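PDB 6IYT: type I modular polyketide synthase from Streptomyces albus subsp. albus, which probably selects an extender unit such as ethylmalonyl-CoA and transfers its acyl group for polyketide chain elongation, as the acyltransferase domain of a salinomycin synthase module. Local coordinates for residues A[388-401]-A[413-425]. Numbering follows the deposited sequence.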
loop_
_atom_site.group_PDB
_atom_site.type_symbol
_atom_site.label_atom_id
_atom_site.label_comp_id
_atom_site.label_asym_id
_atom_site.label_seq_id
_atom_site.Cartn_x
_atom_site.Cartn_y
_atom_site.Cartn_z
ATOM N N PHE A 388 -16.223 0.260 7.321
ATOM C CA PHE A 388 -14.898 0.787 6.869
ATOM C C PHE A 388 -15.078 1.701 5.667
ATOM O O PHE A 388 -15.709 1.329 4.686
ATOM C CB PHE A 388 -13.932 -0.369 6.523
ATOM C CG PHE A 388 -13.477 -1.159 7.710
ATOM C CD1 PHE A 388 -14.292 -2.107 8.292
ATOM C CD2 PHE A 388 -12.237 -0.889 8.303
ATOM C CE1 PHE A 388 -13.865 -2.832 9.394
ATOM C CE2 PHE A 388 -11.809 -1.597 9.386
ATOM C CZ PHE A 388 -12.646 -2.544 9.971
ATOM N N ASP A 389 -14.573 2.930 5.756
ATOM C CA ASP A 389 -14.509 3.771 4.558
ATOM C C ASP A 389 -13.161 4.435 4.320
ATOM O O ASP A 389 -13.048 5.281 3.458
ATOM C CB ASP A 389 -15.652 4.831 4.547
ATOM C CG ASP A 389 -15.515 5.868 5.658
ATOM O OD1 ASP A 389 -14.573 5.750 6.491
ATOM O OD2 ASP A 389 -16.414 6.753 5.770
ATOM N N VAL A 390 -12.116 3.969 4.996
ATOM C CA VAL A 390 -10.786 4.456 4.728
ATOM C C VAL A 390 -9.930 3.227 4.500
ATOM O O VAL A 390 -9.730 2.432 5.419
ATOM C CB VAL A 390 -10.182 5.285 5.920
ATOM C CG1 VAL A 390 -8.739 5.695 5.626
ATOM C CG2 VAL A 390 -11.031 6.540 6.202
ATOM N N PHE A 391 -9.383 3.128 3.296
ATOM C CA PHE A 391 -8.578 1.988 2.900
ATOM C C PHE A 391 -7.229 2.526 2.555
ATOM O O PHE A 391 -7.112 3.305 1.601
ATOM C CB PHE A 391 -9.160 1.313 1.648
ATOM C CG PHE A 391 -10.473 0.580 1.891
ATOM C CD1 PHE A 391 -11.642 1.280 2.109
ATOM C CD2 PHE A 391 -10.545 -0.790 1.788
ATOM C CE1 PHE A 391 -12.855 0.612 2.240
ATOM C CE2 PHE A 391 -11.728 -1.460 2.074
ATOM C CZ PHE A 391 -12.887 -0.750 2.299
ATOM N N VAL A 392 -6.212 2.145 3.306
ATOM C CA VAL A 392 -4.873 2.673 3.063
ATOM C C VAL A 392 -4.012 1.553 2.519
ATOM O O VAL A 392 -3.820 0.541 3.186
ATOM C CB VAL A 392 -4.249 3.218 4.364
ATOM C CG1 VAL A 392 -2.772 3.587 4.162
ATOM C CG2 VAL A 392 -5.056 4.371 4.899
ATOM N N GLU A 393 -3.576 1.672 1.270
ATOM C CA GLU A 393 -2.732 0.651 0.684
ATOM C C GLU A 393 -1.278 0.950 1.009
ATOM O O GLU A 393 -0.716 1.935 0.558
ATOM C CB GLU A 393 -2.988 0.495 -0.827
ATOM C CG GLU A 393 -2.217 -0.678 -1.440
ATOM C CD GLU A 393 -2.309 -0.725 -2.938
ATOM O OE1 GLU A 393 -3.445 -0.688 -3.462
ATOM O OE2 GLU A 393 -1.241 -0.892 -3.605
ATOM N N SER A 394 -0.708 0.105 1.856
ATOM C CA SER A 394 0.622 0.287 2.412
ATOM C C SER A 394 1.696 -0.277 1.462
ATOM O O SER A 394 2.358 -1.274 1.781
ATOM C CB SER A 394 0.694 -0.411 3.771
ATOM O OG SER A 394 1.886 -0.081 4.477
ATOM N N SER A 395 1.823 0.343 0.284
ATOM C CA SER A 395 2.603 -0.232 -0.815
ATOM C C SER A 395 3.424 0.828 -1.573
ATOM O O SER A 395 3.200 2.002 -1.431
ATOM C CB SER A 395 1.665 -0.910 -1.799
ATOM O OG SER A 395 0.911 0.041 -2.487
ATOM N N ALA A 396 4.390 0.354 -2.359
ATOM C CA ALA A 396 5.265 1.199 -3.151
ATOM C C ALA A 396 4.554 1.778 -4.395
ATOM O O ALA A 396 5.019 2.725 -4.963
ATOM C CB ALA A 396 6.490 0.396 -3.577
ATOM N N HIS A 397 3.407 1.205 -4.770
ATOM C CA HIS A 397 2.680 1.634 -5.991
ATOM C C HIS A 397 1.290 1.068 -5.936
ATOM O O HIS A 397 1.133 -0.074 -5.538
ATOM C CB HIS A 397 3.394 1.126 -7.260
ATOM C CG HIS A 397 2.705 1.517 -8.533
ATOM N ND1 HIS A 397 2.753 2.790 -9.033
ATOM C CD2 HIS A 397 1.927 0.809 -9.389
ATOM C CE1 HIS A 397 1.990 2.877 -10.112
ATOM N NE2 HIS A 397 1.460 1.694 -10.338
ATOM N N PRO A 398 0.253 1.909 -6.174
ATOM C CA PRO A 398 -1.116 1.463 -5.788
ATOM C C PRO A 398 -1.673 0.481 -6.782
ATOM O O PRO A 398 -1.653 0.743 -8.006
ATOM C CB PRO A 398 -1.954 2.735 -5.804
ATOM C CG PRO A 398 -1.066 3.837 -6.164
ATOM C CD PRO A 398 0.307 3.330 -6.507
ATOM N N VAL A 399 -1.948 -0.724 -6.325
ATOM C CA VAL A 399 -2.408 -1.726 -7.231
ATOM C C VAL A 399 -3.789 -2.226 -6.962
ATOM O O VAL A 399 -4.390 -2.798 -7.844
ATOM C CB VAL A 399 -1.428 -2.889 -7.364
ATOM C CG1 VAL A 399 -0.120 -2.405 -8.001
ATOM C CG2 VAL A 399 -1.170 -3.540 -6.044
ATOM N N LEU A 400 -4.309 -1.997 -5.767
ATOM C CA LEU A 400 -5.665 -2.435 -5.434
ATOM C C LEU A 400 -6.644 -1.282 -5.180
ATOM O O LEU A 400 -7.834 -1.502 -5.036
ATOM C CB LEU A 400 -5.627 -3.382 -4.228
ATOM C CG LEU A 400 -4.871 -4.679 -4.467
ATOM C CD1 LEU A 400 -4.718 -5.489 -3.166
ATOM C CD2 LEU A 400 -5.542 -5.495 -5.542
ATOM N N THR A 401 -6.151 -0.055 -5.183
ATOM C CA THR A 401 -7.015 1.101 -4.918
ATOM C C THR A 401 -8.077 1.252 -6.009
ATOM O O THR A 401 -9.245 1.533 -5.709
ATOM C CB THR A 401 -6.217 2.420 -4.846
ATOM O OG1 THR A 401 -5.378 2.501 -5.968
ATOM C CG2 THR A 401 -5.365 2.516 -3.532
ATOM N N VAL A 413 -21.477 3.107 -2.065
ATOM C CA VAL A 413 -20.968 3.765 -0.845
ATOM C C VAL A 413 -19.631 4.422 -1.181
ATOM O O VAL A 413 -18.796 3.820 -1.824
ATOM C CB VAL A 413 -20.738 2.740 0.307
ATOM C CG1 VAL A 413 -20.111 3.411 1.516
ATOM C CG2 VAL A 413 -22.039 2.061 0.699
ATOM N N GLU A 414 -19.493 5.686 -0.850
ATOM C CA GLU A 414 -18.232 6.411 -1.065
ATOM C C GLU A 414 -17.210 5.980 -0.044
ATOM O O GLU A 414 -17.490 6.003 1.153
ATOM C CB GLU A 414 -18.451 7.903 -0.910
ATOM C CG GLU A 414 -18.595 8.650 -2.224
ATOM C CD GLU A 414 -17.931 10.013 -2.184
ATOM O OE1 GLU A 414 -17.534 10.454 -1.076
ATOM O OE2 GLU A 414 -17.774 10.626 -3.261
ATOM N N VAL A 415 -16.005 5.636 -0.503
ATOM C CA VAL A 415 -14.884 5.365 0.416
ATOM C C VAL A 415 -13.619 6.087 -0.063
ATOM O O VAL A 415 -13.578 6.578 -1.189
ATOM C CB VAL A 415 -14.572 3.850 0.503
ATOM C CG1 VAL A 415 -15.821 3.064 0.848
ATOM C CG2 VAL A 415 -13.978 3.340 -0.811
ATOM N N LEU A 416 -12.622 6.219 0.830
ATOM C CA LEU A 416 -11.296 6.701 0.426
ATOM C C LEU A 416 -10.377 5.512 0.198
ATOM O O LEU A 416 -10.282 4.627 1.051
ATOM C CB LEU A 416 -10.708 7.601 1.497
ATOM C CG LEU A 416 -9.240 7.983 1.318
ATOM C CD1 LEU A 416 -9.040 8.918 0.151
ATOM C CD2 LEU A 416 -8.718 8.601 2.603
ATOM N N ALA A 417 -9.811 5.444 -0.993
ATOM C CA ALA A 417 -8.830 4.425 -1.334
ATOM C C ALA A 417 -7.513 5.094 -1.656
ATOM O O ALA A 417 -7.391 5.810 -2.655
ATOM C CB ALA A 417 -9.325 3.605 -2.515
ATOM N N GLN A 418 -6.587 5.005 -0.723
ATOM C CA GLN A 418 -5.434 5.863 -0.705
ATOM C C GLN A 418 -4.193 4.994 -0.764
ATOM O O GLN A 418 -4.042 4.114 0.041
ATOM C CB GLN A 418 -5.433 6.661 0.583
ATOM C CG GLN A 418 -4.239 7.532 0.727
ATOM C CD GLN A 418 -4.211 8.577 -0.302
ATOM O OE1 GLN A 418 -5.188 9.298 -0.472
ATOM N NE2 GLN A 418 -3.135 8.624 -1.086
ATOM N N GLY A 419 -3.312 5.266 -1.720
ATOM C CA GLY A 419 -1.984 4.636 -1.757
ATOM C C GLY A 419 -0.953 5.373 -0.901
ATOM O O GLY A 419 -1.258 6.401 -0.295
ATOM N N THR A 420 0.262 4.828 -0.860
ATOM C CA THR A 420 1.335 5.415 -0.120
ATOM C C THR A 420 2.345 5.975 -1.095
ATOM O O THR A 420 2.305 7.158 -1.379
ATOM C CB THR A 420 1.976 4.431 0.852
ATOM O OG1 THR A 420 0.945 3.835 1.662
ATOM C CG2 THR A 420 2.953 5.138 1.748
ATOM N N LEU A 421 3.197 5.129 -1.673
ATOM C CA LEU A 421 4.060 5.590 -2.737
ATOM C C LEU A 421 3.515 5.263 -4.112
ATOM O O LEU A 421 2.448 4.708 -4.240
ATOM C CB LEU A 421 5.480 5.026 -2.570
ATOM C CG LEU A 421 6.138 5.167 -1.199
ATOM C CD1 LEU A 421 7.560 4.580 -1.215
ATOM C CD2 LEU A 421 6.180 6.624 -0.784
ATOM N N ARG A 422 4.222 5.737 -5.142
ATOM C CA ARG A 422 3.867 5.452 -6.500
ATOM C C ARG A 422 5.131 5.307 -7.301
ATOM O O ARG A 422 6.189 5.763 -6.874
ATOM C CB ARG A 422 2.973 6.580 -7.063
ATOM C CG ARG A 422 2.246 6.222 -8.332
ATOM C CD ARG A 422 1.024 7.132 -8.551
ATOM N NE ARG A 422 1.421 8.540 -8.605
ATOM C CZ ARG A 422 0.588 9.557 -8.775
ATOM N NH1 ARG A 422 -0.723 9.354 -8.764
ATOM N NH2 ARG A 422 1.059 10.804 -8.736
ATOM N N ARG A 423 5.045 4.614 -8.449
ATOM C CA ARG A 423 6.226 4.387 -9.273
ATOM C C ARG A 423 6.980 5.724 -9.554
ATOM O O ARG A 423 6.382 6.673 -10.007
ATOM C CB ARG A 423 5.815 3.727 -10.620
ATOM C CG ARG A 423 6.979 3.603 -11.573
ATOM C CD ARG A 423 6.610 2.774 -12.793
ATOM N NE ARG A 423 7.742 2.699 -13.727
ATOM C CZ ARG A 423 7.805 1.867 -14.755
ATOM N NH1 ARG A 423 6.826 1.000 -14.964
ATOM N NH2 ARG A 423 8.852 1.921 -15.590
ATOM N N GLN A 424 8.286 5.746 -9.238
ATOM C CA GLN A 424 9.177 6.906 -9.386
ATOM C C GLN A 424 8.803 8.104 -8.512
ATOM O O GLN A 424 9.281 9.215 -8.733
ATOM C CB GLN A 424 9.281 7.317 -10.844
ATOM C CG GLN A 424 10.135 6.368 -11.674
ATOM C CD GLN A 424 11.502 6.098 -11.037
ATOM O OE1 GLN A 424 12.200 7.016 -10.643
ATOM N NE2 GLN A 424 11.850 4.826 -10.896
ATOM N N GLU A 425 7.966 7.869 -7.516
ATOM C CA GLU A 425 7.675 8.865 -6.519
ATOM C C GLU A 425 7.884 8.274 -5.143
ATOM O O GLU A 425 6.986 7.617 -4.592
ATOM C CB GLU A 425 6.215 9.333 -6.657
ATOM C CG GLU A 425 5.885 9.861 -8.045
ATOM C CD GLU A 425 4.395 9.968 -8.298
ATOM O OE1 GLU A 425 3.698 10.584 -7.475
ATOM O OE2 GLU A 425 3.947 9.526 -9.375
HETATM O O HOH W 1 0.680 2.817 -2.928
#
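Strands 388-393 and 416-418 run parallel, their axes 4.9 Å apart, and Phe391 and Glu393 alternate with Leu416 and Gln418 as backbone donors in a regular ladder, Gln418 N reaching Phe391 O at 2.9 Å. Val390 and Leu416 lie side by side on one face of the sheet, whereas Phe391 and Ala417 point to the other. With CG beside its backbone N (chi1 -70°), the Phe391 ring slants across Val415, CE1 lying 4.1 Å from Val415 CB. At the end of strand 388-393 Thr420 OG1, not its backbone N, donates to Glu393 O at 2.8 Å, tilted from the carbonyl plane; Leu421 N then resumes the backbone pairing at Ser395 O. A water bridges the two segments, donating to Ser395 OG and Leu421 O and accepting from Thr420 N. Farther on, Arg423 N donates to His397 ND1 (3.0 Å), 21° out of the ring plane, while the adjacent Pro398 CD sits over one ring face near the rim. The buried Glu393 carboxylate turns back to its own loop: OE1 accepts from Leu400 N, and OE2 from both Val399 N and Ser395 OG, fixing the bend that leads into helix 401-411. Strand 388-393, that helix and strand 416-418 form a beta-alpha-beta crossover, with 416-418 forming one edge of the four-stranded parallel sheet in the alpha/beta core of the acyltransferase fold.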